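Local structure of extracellular ligand-binding receptor (Sphaerobacter thermophilus, 4ZPJ) at residues P181-A186 and S214-A219; Y192-L197 and E222-V227; P238-I243 and V268-F273; F254-T259 and I282-D287. The protein probably serves as the extracytoplasmic binding component of an ABC transporter, capturing a small solute between its two lobes and presenting it for uptake. All coordinates share one frame; numbering follows the deposited sequence.

Contact 1. Residues P181-A186 and S214-A219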
# COMPACT_ATOMS: atom_id res chain seq x y z
N PRO A 181 9.50 -7.52 -5.57
CA PRO A 181 10.91 -7.23 -6.03
C PRO A 181 11.98 -7.62 -5.03
O PRO A 181 13.15 -7.83 -5.41
CB PRO A 181 10.91 -5.70 -6.26
CG PRO A 181 9.45 -5.40 -6.55
CD PRO A 181 8.70 -6.28 -5.55
N ALA A 182 11.58 -7.78 -3.77
CA ALA A 182 12.52 -8.24 -2.75
C ALA A 182 12.90 -9.66 -2.98
O ALA A 182 13.97 -10.10 -2.54
CB ALA A 182 11.95 -8.04 -1.34
N ALA A 183 12.10 -10.40 -3.71
CA ALA A 183 12.40 -11.78 -4.03
C ALA A 183 13.44 -11.82 -5.13
O ALA A 183 14.36 -12.65 -5.09
CB ALA A 183 11.16 -12.50 -4.48
N ASP A 184 13.32 -10.93 -6.10
CA ASP A 184 14.42 -10.75 -7.08
C ASP A 184 15.69 -10.35 -6.40
O ASP A 184 16.73 -10.90 -6.70
CB ASP A 184 14.05 -9.69 -8.14
CG ASP A 184 12.87 -10.14 -8.97
OD1 ASP A 184 13.02 -11.06 -9.81
OD2 ASP A 184 11.76 -9.67 -8.73
N TYR A 185 15.62 -9.40 -5.49
CA TYR A 185 16.80 -8.97 -4.77
C TYR A 185 17.42 -10.13 -3.99
O TYR A 185 18.63 -10.27 -3.97
CB TYR A 185 16.43 -7.87 -3.79
CG TYR A 185 17.61 -7.18 -3.19
CD1 TYR A 185 18.31 -6.21 -3.91
CD2 TYR A 185 18.06 -7.50 -1.92
CE1 TYR A 185 19.40 -5.56 -3.36
CE2 TYR A 185 19.16 -6.88 -1.36
CZ TYR A 185 19.84 -5.92 -2.11
OH TYR A 185 20.93 -5.27 -1.58
N ALA A 186 16.58 -10.94 -3.36
CA ALA A 186 17.05 -12.10 -2.57
C ALA A 186 17.84 -13.09 -3.43
O ALA A 186 18.88 -13.63 -3.00
CB ALA A 186 15.87 -12.81 -1.94
N SER A 214 6.00 -16.50 -6.44
CA SER A 214 5.95 -16.39 -7.89
C SER A 214 7.21 -15.75 -8.45
O SER A 214 7.85 -16.32 -9.31
CB SER A 214 4.72 -15.59 -8.30
OG SER A 214 4.75 -15.30 -9.68
N ARG A 215 7.62 -14.60 -7.92
CA ARG A 215 8.87 -13.98 -8.37
C ARG A 215 10.09 -14.77 -8.00
O ARG A 215 11.07 -14.77 -8.74
CB ARG A 215 9.10 -12.60 -7.77
CG ARG A 215 8.12 -11.51 -8.12
CD ARG A 215 8.10 -11.16 -9.58
NE ARG A 215 9.37 -10.66 -10.08
CZ ARG A 215 9.51 -10.17 -11.31
NH1 ARG A 215 8.48 -10.13 -12.12
NH2 ARG A 215 10.71 -9.73 -11.73
N PHE A 216 10.07 -15.40 -6.82
CA PHE A 216 11.28 -16.07 -6.35
C PHE A 216 11.41 -17.27 -7.21
O PHE A 216 12.51 -17.62 -7.59
CB PHE A 216 11.23 -16.38 -4.84
CG PHE A 216 12.52 -16.90 -4.23
CD1 PHE A 216 13.65 -16.13 -4.21
CD2 PHE A 216 12.58 -18.16 -3.66
CE1 PHE A 216 14.84 -16.60 -3.65
CE2 PHE A 216 13.75 -18.66 -3.08
CZ PHE A 216 14.89 -17.88 -3.08
N GLU A 217 10.29 -17.88 -7.56
CA GLU A 217 10.30 -19.10 -8.38
C GLU A 217 10.70 -18.80 -9.83
O GLU A 217 11.46 -19.53 -10.40
CB GLU A 217 8.95 -19.86 -8.34
CG GLU A 217 8.79 -20.66 -7.06
CD GLU A 217 7.51 -21.48 -6.97
OE1 GLU A 217 6.64 -21.35 -7.84
OE2 GLU A 217 7.39 -22.23 -6.01
N GLN A 218 10.19 -17.71 -10.38
CA GLN A 218 10.60 -17.27 -11.70
C GLN A 218 12.07 -16.97 -11.81
O GLN A 218 12.62 -17.20 -12.85
CB GLN A 218 9.82 -16.02 -12.11
CG GLN A 218 8.37 -16.36 -12.38
CD GLN A 218 7.50 -15.18 -12.80
OE1 GLN A 218 7.90 -14.00 -12.72
NE2 GLN A 218 6.28 -15.50 -13.27
N ALA A 219 12.73 -16.46 -10.75
CA ALA A 219 14.19 -16.25 -10.86
C ALA A 219 14.99 -17.52 -10.76
O ALA A 219 16.21 -17.50 -10.99
CB ALA A 219 14.70 -15.25 -9.86
O HOH W 1 11.74 -12.90 -10.86

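Contact 2. Residues Y192-L197 and E222-V227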
# COMPACT_ATOMS: atom_id res chain seq x y z
N TYR A 192 20.30 -16.00 -2.33
CA TYR A 192 19.44 -17.00 -1.70
C TYR A 192 18.80 -17.88 -2.74
O TYR A 192 18.39 -17.43 -3.81
CB TYR A 192 18.34 -16.31 -0.84
CG TYR A 192 18.86 -15.42 0.26
CD1 TYR A 192 20.13 -15.62 0.86
CD2 TYR A 192 18.08 -14.39 0.75
CE1 TYR A 192 20.59 -14.77 1.87
CE2 TYR A 192 18.52 -13.55 1.74
CZ TYR A 192 19.77 -13.73 2.30
OH TYR A 192 20.15 -12.84 3.30
N ARG A 193 18.68 -19.16 -2.43
CA ARG A 193 18.17 -20.12 -3.39
C ARG A 193 16.94 -20.83 -2.90
O ARG A 193 16.13 -21.29 -3.71
CB ARG A 193 19.25 -21.16 -3.78
CG ARG A 193 20.42 -20.54 -4.52
CD ARG A 193 19.95 -19.96 -5.86
NE ARG A 193 20.99 -19.25 -6.61
CZ ARG A 193 21.20 -17.93 -6.64
NH1 ARG A 193 20.46 -17.05 -5.94
NH2 ARG A 193 22.19 -17.47 -7.41
N ARG A 194 16.82 -20.97 -1.59
CA ARG A 194 15.75 -21.74 -0.97
C ARG A 194 15.17 -20.89 0.14
O ARG A 194 15.92 -20.44 1.01
CB ARG A 194 16.38 -23.02 -0.41
CG ARG A 194 16.50 -24.18 -1.41
CD ARG A 194 17.81 -25.01 -1.33
NE ARG A 194 18.28 -25.48 -0.01
CZ ARG A 194 19.29 -24.95 0.72
NH1 ARG A 194 19.60 -25.50 1.89
NH2 ARG A 194 19.99 -23.86 0.34
N MSE A 195 13.87 -20.64 0.15
CA MSE A 195 13.32 -19.77 1.20
C MSE A 195 12.11 -20.36 1.86
O MSE A 195 11.45 -21.21 1.26
CB MSE A 195 12.99 -18.38 0.67
CG MSE A 195 14.28 -17.61 0.36
SE MSE A 195 14.03 -15.73 -0.06
CE MSE A 195 12.97 -15.18 1.54
N VAL A 196 11.87 -19.93 3.10
CA VAL A 196 10.66 -20.18 3.88
C VAL A 196 9.81 -18.92 3.89
O VAL A 196 10.33 -17.79 4.00
CB VAL A 196 10.97 -20.51 5.34
CG1 VAL A 196 9.71 -20.68 6.18
CG2 VAL A 196 11.75 -21.81 5.41
N LEU A 197 8.50 -19.12 3.80
CA LEU A 197 7.55 -18.02 3.82
C LEU A 197 6.69 -18.08 5.07
O LEU A 197 6.28 -19.14 5.50
CB LEU A 197 6.63 -18.10 2.62
CG LEU A 197 7.21 -18.14 1.22
CD1 LEU A 197 6.08 -18.05 0.19
CD2 LEU A 197 8.17 -16.98 1.07
N GLU A 222 13.63 -21.68 -4.89
CA GLU A 222 12.55 -22.60 -4.48
C GLU A 222 12.06 -22.29 -3.04
O GLU A 222 12.82 -21.82 -2.21
CB GLU A 222 12.90 -24.10 -4.75
CG GLU A 222 11.94 -24.81 -5.76
CD GLU A 222 12.36 -24.86 -7.26
OE1 GLU A 222 11.48 -24.70 -8.15
OE2 GLU A 222 13.54 -25.13 -7.59
N ILE A 223 10.77 -22.50 -2.83
CA ILE A 223 10.10 -22.32 -1.56
C ILE A 223 9.95 -23.69 -0.93
O ILE A 223 9.31 -24.56 -1.49
CB ILE A 223 8.68 -21.73 -1.75
CG1 ILE A 223 8.77 -20.38 -2.48
CG2 ILE A 223 7.95 -21.60 -0.41
CD1 ILE A 223 9.61 -19.37 -1.78
N VAL A 224 10.54 -23.86 0.25
CA VAL A 224 10.52 -25.11 0.95
C VAL A 224 9.32 -25.30 1.92
O VAL A 224 8.95 -26.43 2.19
CB VAL A 224 11.87 -25.32 1.71
CG1 VAL A 224 13.07 -25.18 0.78
CG2 VAL A 224 12.00 -24.37 2.91
N ASP A 225 8.76 -24.24 2.50
CA ASP A 225 7.56 -24.35 3.38
C ASP A 225 6.88 -23.02 3.54
O ASP A 225 7.52 -22.00 3.32
CB ASP A 225 7.90 -24.89 4.79
CG ASP A 225 6.69 -25.60 5.49
OD1 ASP A 225 5.55 -25.39 5.03
OD2 ASP A 225 6.85 -26.38 6.47
N GLU A 226 5.59 -23.05 3.89
CA GLU A 226 4.81 -21.87 4.26
C GLU A 226 4.32 -22.09 5.68
O GLU A 226 3.76 -23.14 5.99
CB GLU A 226 3.57 -21.70 3.36
CG GLU A 226 3.84 -21.66 1.85
CD GLU A 226 2.59 -21.31 1.01
OE1 GLU A 226 2.71 -21.29 -0.24
OE2 GLU A 226 1.49 -21.06 1.57
N VAL A 227 4.55 -21.12 6.55
CA VAL A 227 4.07 -21.15 7.90
C VAL A 227 3.17 -19.94 8.16
O VAL A 227 3.53 -18.75 8.05
CB VAL A 227 5.23 -21.14 8.93
CG1 VAL A 227 4.68 -21.26 10.36
CG2 VAL A 227 6.19 -22.29 8.67

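Contact 3. Residues P238-I243 and V268-F273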
# COMPACT_ATOMS: atom_id res chain seq x y z
N PRO A 238 6.04 -20.77 18.86
CA PRO A 238 5.83 -22.02 18.13
C PRO A 238 6.06 -21.85 16.65
O PRO A 238 6.68 -22.71 16.04
CB PRO A 238 4.36 -22.38 18.46
CG PRO A 238 4.07 -21.64 19.74
CD PRO A 238 4.81 -20.33 19.54
N TYR A 239 5.62 -20.73 16.09
CA TYR A 239 5.76 -20.48 14.65
C TYR A 239 7.21 -20.25 14.29
O TYR A 239 7.63 -20.66 13.25
CB TYR A 239 4.87 -19.33 14.22
CG TYR A 239 3.46 -19.61 14.66
CD1 TYR A 239 2.66 -20.49 13.94
CD2 TYR A 239 2.98 -19.09 15.85
CE1 TYR A 239 1.38 -20.82 14.40
CE2 TYR A 239 1.70 -19.42 16.32
CZ TYR A 239 0.90 -20.28 15.58
OH TYR A 239 -0.35 -20.61 16.03
N LEU A 240 7.95 -19.61 15.19
CA LEU A 240 9.38 -19.40 15.08
C LEU A 240 10.12 -20.71 15.07
O LEU A 240 11.01 -20.92 14.24
CB LEU A 240 9.90 -18.53 16.22
CG LEU A 240 9.48 -17.04 16.21
CD1 LEU A 240 10.25 -16.28 17.27
CD2 LEU A 240 9.69 -16.36 14.88
N GLN A 241 9.75 -21.59 15.98
CA GLN A 241 10.34 -22.92 15.98
C GLN A 241 10.06 -23.62 14.63
O GLN A 241 10.98 -24.13 14.01
CB GLN A 241 9.93 -23.72 17.25
CG GLN A 241 10.86 -23.39 18.44
CD GLN A 241 10.49 -24.03 19.79
OE1 GLN A 241 11.15 -23.76 20.80
NE2 GLN A 241 9.46 -24.89 19.80
N ARG A 242 8.84 -23.55 14.11
CA ARG A 242 8.56 -24.19 12.83
C ARG A 242 9.38 -23.57 11.72
O ARG A 242 9.89 -24.28 10.83
CB ARG A 242 7.08 -24.16 12.48
CG ARG A 242 6.20 -24.74 13.59
CD ARG A 242 4.78 -25.10 13.17
NE ARG A 242 3.87 -25.07 14.32
CZ ARG A 242 2.55 -25.29 14.28
NH1 ARG A 242 1.83 -25.23 15.41
NH2 ARG A 242 1.94 -25.57 13.12
N ILE A 243 9.51 -22.25 11.75
CA ILE A 243 10.32 -21.58 10.76
C ILE A 243 11.74 -22.08 10.89
O ILE A 243 12.34 -22.41 9.88
CB ILE A 243 10.28 -20.05 10.88
CG1 ILE A 243 8.88 -19.54 10.50
CG2 ILE A 243 11.38 -19.41 10.04
CD1 ILE A 243 8.56 -18.13 10.97
N VAL A 268 10.16 -8.50 17.01
CA VAL A 268 10.87 -8.39 18.26
C VAL A 268 11.19 -9.81 18.74
O VAL A 268 12.28 -10.05 19.26
CB VAL A 268 10.04 -7.61 19.35
CG1 VAL A 268 10.49 -7.95 20.77
CG2 VAL A 268 10.11 -6.09 19.16
N GLN A 269 10.27 -10.75 18.57
CA GLN A 269 10.51 -12.11 19.10
C GLN A 269 11.45 -12.88 18.19
O GLN A 269 12.22 -13.73 18.63
CB GLN A 269 9.20 -12.87 19.33
CG GLN A 269 8.28 -12.17 20.36
CD GLN A 269 6.94 -12.89 20.54
OE1 GLN A 269 6.78 -14.05 20.18
NE2 GLN A 269 5.98 -12.18 21.07
N TYR A 270 11.42 -12.54 16.93
CA TYR A 270 12.39 -13.10 15.99
C TYR A 270 13.80 -12.79 16.45
O TYR A 270 14.66 -13.66 16.41
CB TYR A 270 12.11 -12.59 14.58
CG TYR A 270 12.83 -13.33 13.50
CD1 TYR A 270 12.28 -14.49 12.92
CD2 TYR A 270 14.06 -12.91 13.05
CE1 TYR A 270 12.93 -15.18 11.91
CE2 TYR A 270 14.71 -13.58 12.02
CZ TYR A 270 14.14 -14.71 11.46
OH TYR A 270 14.81 -15.39 10.48
N GLN A 271 14.03 -11.60 16.99
CA GLN A 271 15.35 -11.26 17.45
C GLN A 271 15.64 -11.82 18.81
O GLN A 271 16.68 -12.39 19.05
CB GLN A 271 15.50 -9.76 17.50
CG GLN A 271 16.82 -9.29 18.08
CD GLN A 271 16.72 -7.84 18.52
OE1 GLN A 271 15.74 -7.42 19.15
NE2 GLN A 271 17.73 -7.07 18.18
N GLU A 272 14.70 -11.66 19.72
CA GLU A 272 14.87 -12.14 21.09
C GLU A 272 15.07 -13.65 21.19
O GLU A 272 15.82 -14.12 22.03
CB GLU A 272 13.67 -11.70 21.96
CG GLU A 272 13.68 -10.20 22.23
CD GLU A 272 12.59 -9.74 23.18
OE1 GLU A 272 11.55 -10.43 23.32
OE2 GLU A 272 12.78 -8.66 23.79
N PHE A 273 14.43 -14.38 20.31
CA PHE A 273 14.48 -15.86 20.30
C PHE A 273 15.77 -16.33 19.63
O PHE A 273 16.16 -17.47 19.79
CB PHE A 273 13.27 -16.36 19.52
CG PHE A 273 12.84 -17.75 19.81
CD1 PHE A 273 12.19 -18.06 21.00
CD2 PHE A 273 12.97 -18.75 18.84
CE1 PHE A 273 11.76 -19.35 21.24
CE2 PHE A 273 12.54 -20.04 19.08
CZ PHE A 273 11.93 -20.35 20.28

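Contact 4. Residues F254-T259 and I282-D287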
# COMPACT_ATOMS: atom_id res chain seq x y z
N PHE A 254 10.93 -15.00 4.32
CA PHE A 254 10.14 -13.80 4.06
C PHE A 254 8.92 -13.83 4.98
O PHE A 254 8.27 -14.86 5.06
CB PHE A 254 9.68 -13.74 2.61
CG PHE A 254 8.59 -12.71 2.35
CD1 PHE A 254 8.88 -11.36 2.18
CD2 PHE A 254 7.28 -13.09 2.28
CE1 PHE A 254 7.87 -10.41 1.97
CE2 PHE A 254 6.26 -12.16 2.07
CZ PHE A 254 6.55 -10.84 1.92
N ALA A 255 8.61 -12.72 5.66
CA ALA A 255 7.44 -12.63 6.56
C ALA A 255 6.59 -11.36 6.36
O ALA A 255 7.12 -10.21 6.22
CB ALA A 255 7.89 -12.69 7.98
N PHE A 256 5.28 -11.57 6.36
CA PHE A 256 4.28 -10.49 6.28
C PHE A 256 3.19 -10.60 7.33
O PHE A 256 2.60 -11.67 7.52
CB PHE A 256 3.61 -10.53 4.91
CG PHE A 256 2.38 -9.70 4.82
CD1 PHE A 256 1.13 -10.24 5.17
CD2 PHE A 256 2.45 -8.39 4.37
CE1 PHE A 256 -0.02 -9.47 5.09
CE2 PHE A 256 1.29 -7.61 4.29
CZ PHE A 256 0.05 -8.15 4.64
N HIS A 257 2.91 -9.49 8.00
CA HIS A 257 1.79 -9.38 8.94
C HIS A 257 0.99 -8.14 8.73
O HIS A 257 -0.00 -7.95 9.40
CB HIS A 257 2.29 -9.32 10.37
CG HIS A 257 3.08 -10.50 10.76
ND1 HIS A 257 4.43 -10.63 10.45
CD2 HIS A 257 2.71 -11.65 11.35
CE1 HIS A 257 4.86 -11.80 10.89
NE2 HIS A 257 3.82 -12.45 11.41
N GLY A 258 1.39 -7.29 7.80
CA GLY A 258 0.77 -5.96 7.70
C GLY A 258 1.37 -5.07 8.76
O GLY A 258 2.17 -5.49 9.57
N THR A 259 1.00 -3.82 8.72
CA THR A 259 1.39 -2.84 9.68
C THR A 259 0.50 -2.98 10.88
O THR A 259 -0.59 -2.41 10.91
CB THR A 259 1.20 -1.47 9.08
OG1 THR A 259 2.01 -1.41 7.93
CG2 THR A 259 1.56 -0.39 10.09
N ILE A 282 13.62 -11.31 5.47
CA ILE A 282 13.18 -10.22 4.66
C ILE A 282 11.77 -9.95 5.13
O ILE A 282 10.85 -10.77 4.89
CB ILE A 282 13.20 -10.55 3.17
CG1 ILE A 282 14.64 -10.75 2.71
CG2 ILE A 282 12.47 -9.48 2.38
CD1 ILE A 282 14.79 -11.20 1.29
N PRO A 283 11.59 -8.85 5.85
CA PRO A 283 10.27 -8.46 6.23
C PRO A 283 9.57 -7.85 5.08
O PRO A 283 10.19 -7.27 4.18
CB PRO A 283 10.48 -7.36 7.27
CG PRO A 283 11.93 -7.20 7.46
CD PRO A 283 12.61 -7.89 6.29
N SER A 284 8.25 -7.92 5.14
CA SER A 284 7.45 -7.10 4.26
C SER A 284 7.68 -5.64 4.61
O SER A 284 7.82 -5.27 5.80
CB SER A 284 5.97 -7.43 4.44
OG SER A 284 5.16 -6.37 3.98
N GLY A 285 7.64 -4.79 3.59
CA GLY A 285 7.65 -3.36 3.80
C GLY A 285 6.58 -2.87 4.73
O GLY A 285 6.78 -1.91 5.46
N ALA A 286 5.45 -3.55 4.76
CA ALA A 286 4.41 -3.18 5.74
C ALA A 286 4.83 -3.37 7.19
O ALA A 286 4.40 -2.63 8.13
CB ALA A 286 3.16 -3.98 5.45
N ASP A 287 5.71 -4.34 7.41
CA ASP A 287 6.05 -4.77 8.77
C ASP A 287 7.09 -3.82 9.35
O ASP A 287 7.32 -3.82 10.54
CB ASP A 287 6.60 -6.22 8.79
CG ASP A 287 5.49 -7.34 8.75
OD1 ASP A 287 4.55 -7.26 7.91
OD2 ASP A 287 5.61 -8.31 9.57

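Contact 1. Residues P181-A186 and S214-A219
Asp184 and Arg215 share a first torsion of -64°, CG anti to the carbonyl carbon and beside the backbone N, and Arg215 then bends at chi2 and chi3. The folded chain brings the guanidinium alongside helix 180-188, where its NE/NH2 edge meets the Asp184 carboxylate in a salt bridge. Its best bond runs from Arg215 NE to Asp184 OD2 (2.9 Å), using the syn lone pair and lying close to the guanidinium plane. NH2 adds two weak bonds, to Asp184 OD2 at 3.2 Å and to Asp184 OD1 at 3.3 Å. The planes are 68° apart, so the side-on pairing is twisted, not coplanar, in keeping with the weakness of the NH2 bonds. A water donates to Asp184 OD1 at 2.5 Å and to the main-chain Arg215 O at 2.9 Å. The other arm, NH1, bonds to Ser422 O in the C-terminal tail. The segments belong to helices 180-188 and 203-218, which precede and follow strand 194-200 in a Rossmann-like parallel alpha/beta lobe; their axes approach to 8.0 Å and cross at -32°. The close approach is consistent with the small Ala183, whose CB lies against the CB atoms of Arg215 and Phe216. Phe216, its CG anti to the backbone N, swings its ring alongside the first helix, so that CD1 brings the ring edge to within 3.7 Å of Ala183 O while CE1 reaches the methyl of Ala186. That ring and Ala186 both touch Met195 of the sheet. A zinc ion sits about 6 Å from the Asp184 side chain.

Contact 2. Residues Y192-L197 and E222-V227
The guanidinium of Arg193 is the flat group at the start of this pairing: Tyr192 O lies at its edge, near its plane, and accepts from NH1, which stands 63° out of the carbonyl plane and so off its lone pairs. The same NH1 also hydrogen-bonds to Tyr187 O, and the Tyr187 ring makes a cation-pi contact. Glu222 N bonds to Arg193 O (2.8 Å), Met195 N to Glu222 O (2.8 Å) and Val224 N to Met195 O (3.0 Å). After Val224, an extra residue with near-helical backbone angles (-90°/-29°), the register slips by one, and Leu197 N to Asp225 O and Val227 N to Leu197 O resume the pairing. The parallel strands are the two arms of a beta-alpha-beta crossover through helix 203-218, and strand 222-229 forms an edge of the four-stranded parallel sheet. On the face toward that helix, Leu197 CG sits crosswise 3.9 Å from Ile223 CG2; Met195, a selenomethionine, lies beside them and packs on Phe212 and Phe216. On the other face Val196 CG2 is met crosswise at 3.6 Å by Val224 CG2, and Val224 CG1 reaches Arg194 CB. The guanidinium of Arg194 leads away to a salt bridge with Asp251.

Contact 3. Residues P238-I243 and V268-F273
Apolar packing carries most of this contact, and Leu240 is its centre. With CG anti to the carbonyl carbon (chi1 -70°) and chi2 extended, its two methyls diverge over the neighbouring helix. CD2 comes up to the edge of the Tyr270 ring, 3.7 Å from Tyr270 CD1, whereas CD1 lies 3.8 Å from Phe273 CB and near CG of the Phe273 ring. Leu240 CB rests near CD2 of Phe273. Phe273 reaches across because its CG is anti to its backbone N (chi1 -158°), which carries the ring alongside the first helix.

Contacts between carbon and polar atoms come next. Leu240 CD1 approaches Gln269 O to 3.5 Å, so the methyl is set against main chain as well as side chains. Gln241, extended beyond CG, passes the far end of the Phe273 ring: CG is 3.7 Å from Phe273 CZ, and OE1 is 3.5 Å from that same CZ. Gln241 CD lies at the ring edge near its plane, with amide and ring planes 49° apart, so the amide does not stack.

No hydrogen bond joins the two segments; the polar ends of Tyr270 and Gln269 are bonded outside them. Tyr270 OH bonds to Ile279 O, and the amide of Gln269 bonds to the main chain of Gln234 and Phe236, just ahead of helix 237-246. Beneath the interface Ile243 and Tyr270 both rest on Val253. Two neighbouring helices, 237-246 and 261-272, packed side by side on one face of a parallel sheet with strand 252-256 between them in sequence, are typical of a Rossmann-like, three-layer alpha/beta lobe.

Contact 4. Residues F254-T259 and I282-D287
One carboxylate grips both the main chain and the ring of a single histidine. Asp287 OD1 accepts from His257 N at 2.8 Å with a nearly straight bond (170°), and Asp287 OD2 accepts from His257 ND1 at 2.7 Å, each through its syn lone pair. The pair sits just beyond the C-terminal ends of parallel strands 252-256 and 281-283, joined by helix 261-272 in a beta-alpha-beta unit; in type I periplasmic binding folds such strand ends face the interlobe cleft. OD2 lies 8° from the imidazole plane, but ring and carboxylate planes are 48° apart. With ND1 donating, the buried ring uses NE2 in a hydrogen bond to His198 NE2, and the acid would probably favour positive charge on this histidine pair.

The strands themselves are tied by Ala255 N to Ile282 O (3.1 Å) and Ser284 N to Ala255 O (2.8 Å). Phe254 turns its ring across the second strand, where CD1 lies 3.4 Å from Ile282 O and near Ile282 CG2, and CE1 near Ser284 CA; on the same side Phe254 stacks with Phe212 of helix 203-218. Ser284 OG closes an ST turn by accepting from Ala286 N, meets the edge of the Phe256 ring at CD2 (3.4 Å), and bonds to Asp179. The main-chain N of Gly258 stands 3.4 Å above the Phe256 ring plane, over its centre, while Ala286 CB lies close to Gly258 CA. Last, Thr259 OG1 donates to Ala286 O at 2.7 Å, in the carbonyl plane and on a lone pair.

In the fold
All four contacts belong to one lobe, built on the parallel sheet ordered 222-229, 194-200, 252-256, 281-283. Contact 2 and contact 4 are neighbouring parts of that sheet, centres 15 Å apart, joined where Phe254 N lies 2.9 Å from Val196 O. Contact 1 covers one face: Phe216 CZ comes within 3.5 Å of Met195 CG of contact 2, and Ala186 CB within 3.8 Å of Ile282 CD1 of contact 4. Contact 3 covers the other face, with Ile243 CG1 4.3 Å from Val227 CG2, its centre 24 Å from that of contact 1. Contact 4 lies nearest the chain's centre; its Phe256 side chain is about 8 Å from that of His206, which binds zinc with Asp201.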